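PDB 5ZIG: cellobiose 2-epimerase from Spirochaeta thermophila DSM 6192, which probably catalyses the reversible epimerization of cellobiose to 4-O-beta-D-glucosyl-D-mannose. Local coordinates for residues Trp242-Asp254 against Ser298-Asp310. Sequence-based numbering, arbitrary orientation.
Sequences WAPMGGGISFGHD and SLPNEQREDGSVD
With CG turned beside its own backbone N (chi1 -61°), F251 brings its ring up to P300-Q303, while Q303, whose CG is trans to N (chi1 -173°), runs alongside I249 on the same side of the sheet, I249 CB lying 3.9 Å from Q303 CB. P300 CG lies over one face of the F251 ring, toward its rim, and F251 CE2 is 4.2 Å from P300 CG; the ring edge is directed at the N301-E302 peptide, and F251 CD2 comes 3.4 Å from P300 O. Exchanging F251 for alanine would probably open a gap beside this backbone and leave P300 CG without its aromatic partner. I249 and Q303 form an antiparallel hydrogen-bonded pair: I249 N donates to Q303 O at 3.0 Å on a lone pair, and Q303 N returns a bond to I249 O at 2.8 Å. On this pair rests the short, weakly bonded edge strand 249-250 of a four-stranded antiparallel sheet in the (alpha/alpha)6-barrel fold of the N-acylglucosamine 2-epimerase family. A classic bulge sets N301 and E302 both opposite D310 in the adjoining hairpin. S250 N-caps helix 251-269: its OG bonds H253 ND1 at 2.9 Å and weakly accepts from H253 N. G248 CA packs 3.1 Å from Q303 O, its phi of 101° favouring glycine.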
loop_
_atom_site.group_PDB
_atom_site.type_symbol
_atom_site.label_atom_id
_atom_site.label_comp_id
_atom_site.label_asym_id
_atom_site.label_seq_id
_atom_site.Cartn_x
_atom_site.Cartn_y
_atom_site.Cartn_z
ATOM N N TRP A 242 18.482 15.035 -2.467
ATOM C CA TRP A 242 17.810 14.213 -3.486
ATOM C C TRP A 242 18.781 13.553 -4.453
ATOM O O TRP A 242 18.362 12.999 -5.459
ATOM C CB TRP A 242 16.754 15.006 -4.266
ATOM C CG TRP A 242 15.548 15.217 -3.435
ATOM C CD1 TRP A 242 15.148 16.387 -2.839
ATOM C CD2 TRP A 242 14.595 14.217 -3.048
ATOM N NE1 TRP A 242 13.991 16.171 -2.123
ATOM C CE2 TRP A 242 13.630 14.851 -2.239
ATOM C CE3 TRP A 242 14.461 12.845 -3.315
ATOM C CZ2 TRP A 242 12.547 14.164 -1.694
ATOM C CZ3 TRP A 242 13.383 12.170 -2.783
ATOM C CH2 TRP A 242 12.445 12.826 -1.971
ATOM N N ALA A 243 20.070 13.581 -4.167
ATOM C CA ALA A 243 21.000 12.803 -4.956
ATOM C C ALA A 243 20.656 11.318 -4.832
ATOM O O ALA A 243 20.330 10.840 -3.732
ATOM C CB ALA A 243 22.440 13.075 -4.504
ATOM N N PRO A 244 20.691 10.566 -5.935
ATOM C CA PRO A 244 20.442 9.118 -5.865
ATOM C C PRO A 244 21.473 8.388 -5.013
ATOM O O PRO A 244 22.677 8.626 -5.114
ATOM C CB PRO A 244 20.531 8.684 -7.330
ATOM C CG PRO A 244 20.209 9.937 -8.095
ATOM C CD PRO A 244 20.805 11.040 -7.324
ATOM N N MET A 245 20.997 7.475 -4.175
ATOM C CA MET A 245 21.881 6.608 -3.411
ATOM C C MET A 245 21.613 5.154 -3.781
ATOM O O MET A 245 20.459 4.758 -3.966
ATOM C CB MET A 245 21.697 6.813 -1.907
ATOM C CG MET A 245 22.120 8.186 -1.427
ATOM S SD MET A 245 21.662 8.486 0.293
ATOM C CE MET A 245 22.663 7.266 1.158
ATOM N N GLY A 246 22.686 4.368 -3.897
ATOM C CA GLY A 246 22.532 2.969 -4.255
ATOM C C GLY A 246 21.894 2.816 -5.620
ATOM O O GLY A 246 22.131 3.604 -6.540
ATOM N N GLY A 247 21.067 1.794 -5.761
ATOM C CA GLY A 247 20.380 1.593 -7.018
ATOM C C GLY A 247 19.271 0.576 -6.891
ATOM O O GLY A 247 18.769 0.309 -5.799
ATOM N N GLY A 248 18.889 0.018 -8.029
ATOM C CA GLY A 248 17.929 -1.064 -8.068
ATOM C C GLY A 248 16.537 -0.597 -8.452
ATOM O O GLY A 248 16.203 0.591 -8.426
ATOM N N ILE A 249 15.711 -1.579 -8.796
ATOM C CA ILE A 249 14.353 -1.363 -9.280
ATOM C C ILE A 249 13.416 -2.272 -8.500
ATOM O O ILE A 249 13.669 -3.479 -8.393
ATOM C CB ILE A 249 14.236 -1.652 -10.789
ATOM C CG1 ILE A 249 15.112 -0.692 -11.588
ATOM C CG2 ILE A 249 12.791 -1.581 -11.246
ATOM C CD1 ILE A 249 15.624 -1.283 -12.858
ATOM N N SER A 250 12.347 -1.691 -7.941
ATOM C CA SER A 250 11.245 -2.438 -7.339
ATOM C C SER A 250 10.077 -2.456 -8.325
ATOM O O SER A 250 9.376 -1.455 -8.487
ATOM C CB SER A 250 10.832 -1.826 -6.013
ATOM O OG SER A 250 9.777 -2.558 -5.407
ATOM N N PHE A 251 9.863 -3.606 -8.977
ATOM C CA PHE A 251 8.808 -3.692 -9.989
ATOM C C PHE A 251 7.444 -3.402 -9.383
ATOM O O PHE A 251 6.629 -2.692 -9.985
ATOM C CB PHE A 251 8.826 -5.072 -10.666
ATOM C CG PHE A 251 10.112 -5.371 -11.367
ATOM C CD1 PHE A 251 10.300 -5.010 -12.693
ATOM C CD2 PHE A 251 11.160 -5.965 -10.684
ATOM C CE1 PHE A 251 11.503 -5.255 -13.324
ATOM C CE2 PHE A 251 12.365 -6.218 -11.310
ATOM C CZ PHE A 251 12.540 -5.861 -12.632
ATOM N N GLY A 252 7.190 -3.923 -8.175
ATOM C CA GLY A 252 5.933 -3.637 -7.501
ATOM C C GLY A 252 5.746 -2.161 -7.176
ATOM O O GLY A 252 4.638 -1.631 -7.279
ATOM N N HIS A 253 6.815 -1.482 -6.757
ATOM C CA HIS A 253 6.675 -0.062 -6.433
ATOM C C HIS A 253 6.467 0.762 -7.696
ATOM O O HIS A 253 5.700 1.733 -7.687
ATOM C CB HIS A 253 7.884 0.447 -5.644
ATOM C CG HIS A 253 7.786 0.179 -4.173
ATOM N ND1 HIS A 253 8.660 -0.658 -3.508
ATOM C CD2 HIS A 253 6.893 0.602 -3.248
ATOM C CE1 HIS A 253 8.317 -0.729 -2.233
ATOM N NE2 HIS A 253 7.243 0.022 -2.050
ATOM N N ASP A 254 7.122 0.380 -8.797
ATOM C CA ASP A 254 6.880 1.049 -10.071
ATOM C C ASP A 254 5.402 0.985 -10.424
ATOM O O ASP A 254 4.750 2.022 -10.594
ATOM C CB ASP A 254 7.715 0.417 -11.183
ATOM C CG ASP A 254 9.161 0.874 -11.181
ATOM O OD1 ASP A 254 9.596 1.578 -10.243
ATOM O OD2 ASP A 254 9.881 0.501 -12.118
ATOM N N SER A 298 3.999 -12.922 -14.775
ATOM C CA SER A 298 3.949 -12.531 -13.373
ATOM C C SER A 298 5.200 -11.707 -13.114
ATOM O O SER A 298 6.157 -11.760 -13.888
ATOM C CB SER A 298 3.881 -13.751 -12.450
ATOM O OG SER A 298 5.075 -14.493 -12.547
ATOM N N LEU A 299 5.199 -10.951 -12.017
ATOM C CA LEU A 299 6.246 -9.942 -11.873
ATOM C C LEU A 299 7.326 -10.336 -10.878
ATOM O O LEU A 299 7.020 -10.702 -9.731
ATOM C CB LEU A 299 5.635 -8.606 -11.458
ATOM C CG LEU A 299 5.047 -7.837 -12.624
ATOM C CD1 LEU A 299 4.826 -6.394 -12.193
ATOM C CD2 LEU A 299 5.992 -7.915 -13.811
ATOM N N PRO A 300 8.590 -10.229 -11.276
ATOM C CA PRO A 300 9.695 -10.462 -10.342
ATOM C C PRO A 300 9.728 -9.400 -9.252
ATOM O O PRO A 300 9.103 -8.340 -9.342
ATOM C CB PRO A 300 10.949 -10.391 -11.220
ATOM C CG PRO A 300 10.504 -9.813 -12.541
ATOM C CD PRO A 300 9.037 -10.004 -12.660
ATOM N N ASN A 301 10.497 -9.695 -8.205
ATOM C CA ASN A 301 10.419 -8.845 -7.027
ATOM C C ASN A 301 11.264 -7.588 -7.188
ATOM O O ASN A 301 10.772 -6.471 -6.981
ATOM C CB ASN A 301 10.839 -9.609 -5.782
ATOM C CG ASN A 301 10.703 -8.767 -4.543
ATOM O OD1 ASN A 301 9.770 -7.968 -4.425
ATOM N ND2 ASN A 301 11.627 -8.933 -3.613
ATOM N N GLU A 302 12.529 -7.737 -7.571
ATOM C CA GLU A 302 13.327 -6.545 -7.763
ATOM C C GLU A 302 14.540 -6.848 -8.620
ATOM O O GLU A 302 14.987 -7.992 -8.734
ATOM C CB GLU A 302 13.787 -5.950 -6.422
ATOM C CG GLU A 302 14.908 -6.744 -5.780
ATOM C CD GLU A 302 15.499 -6.053 -4.558
ATOM O OE1 GLU A 302 15.613 -4.806 -4.568
ATOM O OE2 GLU A 302 15.846 -6.762 -3.591
ATOM N N GLN A 303 15.064 -5.786 -9.214
ATOM C CA GLN A 303 16.383 -5.781 -9.821
ATOM C C GLN A 303 17.362 -5.231 -8.793
ATOM O O GLN A 303 17.219 -4.084 -8.349
ATOM C CB GLN A 303 16.380 -4.928 -11.086
ATOM C CG GLN A 303 17.659 -4.974 -11.888
ATOM C CD GLN A 303 17.387 -4.807 -13.375
ATOM O OE1 GLN A 303 17.318 -3.688 -13.882
ATOM N NE2 GLN A 303 17.213 -5.924 -14.073
ATOM N N ARG A 304 18.335 -6.050 -8.396
ATOM C CA ARG A 304 19.326 -5.596 -7.432
ATOM C C ARG A 304 20.229 -4.534 -8.053
ATOM O O ARG A 304 20.260 -4.336 -9.274
ATOM C CB ARG A 304 20.151 -6.782 -6.933
ATOM C CG ARG A 304 19.291 -7.819 -6.257
ATOM C CD ARG A 304 20.120 -8.805 -5.489
ATOM N NE ARG A 304 19.342 -9.984 -5.124
ATOM C CZ ARG A 304 19.157 -11.044 -5.907
ATOM N NH1 ARG A 304 19.688 -11.087 -7.123
ATOM N NH2 ARG A 304 18.435 -12.068 -5.461
ATOM N N GLU A 305 20.986 -3.841 -7.190
ATOM C CA GLU A 305 21.870 -2.792 -7.682
ATOM C C GLU A 305 22.843 -3.324 -8.730
ATOM O O GLU A 305 23.227 -2.591 -9.643
ATOM C CB GLU A 305 22.627 -2.139 -6.516
ATOM C CG GLU A 305 21.736 -1.677 -5.353
ATOM C CD GLU A 305 22.459 -0.766 -4.357
ATOM O OE1 GLU A 305 23.580 -0.317 -4.674
ATOM O OE2 GLU A 305 21.902 -0.501 -3.261
ATOM N N ASP A 306 23.219 -4.597 -8.646
ATOM C CA ASP A 306 24.194 -5.169 -9.569
ATOM C C ASP A 306 23.567 -5.781 -10.825
ATOM O O ASP A 306 24.275 -6.444 -11.586
ATOM C CB ASP A 306 25.058 -6.212 -8.842
ATOM C CG ASP A 306 24.261 -7.441 -8.389
ATOM O OD1 ASP A 306 23.062 -7.571 -8.745
ATOM O OD2 ASP A 306 24.842 -8.277 -7.659
ATOM N N GLY A 307 22.262 -5.584 -11.056
ATOM C CA GLY A 307 21.612 -6.062 -12.256
ATOM C C GLY A 307 20.930 -7.412 -12.138
ATOM O O GLY A 307 20.005 -7.689 -12.912
ATOM N N SER A 308 21.352 -8.262 -11.201
ATOM C CA SER A 308 20.642 -9.513 -10.972
ATOM C C SER A 308 19.221 -9.224 -10.494
ATOM O O SER A 308 18.908 -8.130 -10.013
ATOM C CB SER A 308 21.376 -10.391 -9.950
ATOM O OG SER A 308 21.354 -9.832 -8.634
ATOM N N VAL A 309 18.353 -10.223 -10.631
ATOM C CA VAL A 309 16.925 -10.055 -10.383
ATOM C C VAL A 309 16.481 -11.062 -9.336
ATOM O O VAL A 309 16.789 -12.257 -9.442
ATOM C CB VAL A 309 16.093 -10.209 -11.675
ATOM C CG1 VAL A 309 14.601 -10.034 -11.371
ATOM C CG2 VAL A 309 16.540 -9.206 -12.718
ATOM N N ASP A 310 15.779 -10.575 -8.320
ATOM C CA ASP A 310 15.073 -11.455 -7.395
ATOM C C ASP A 310 13.784 -11.879 -8.088
ATOM O O ASP A 310 12.873 -11.064 -8.267
ATOM C CB ASP A 310 14.791 -10.746 -6.072
ATOM C CG ASP A 310 13.979 -11.601 -5.110
ATOM O OD1 ASP A 310 13.725 -12.771 -5.420
ATOM O OD2 ASP A 310 13.594 -11.115 -4.026
#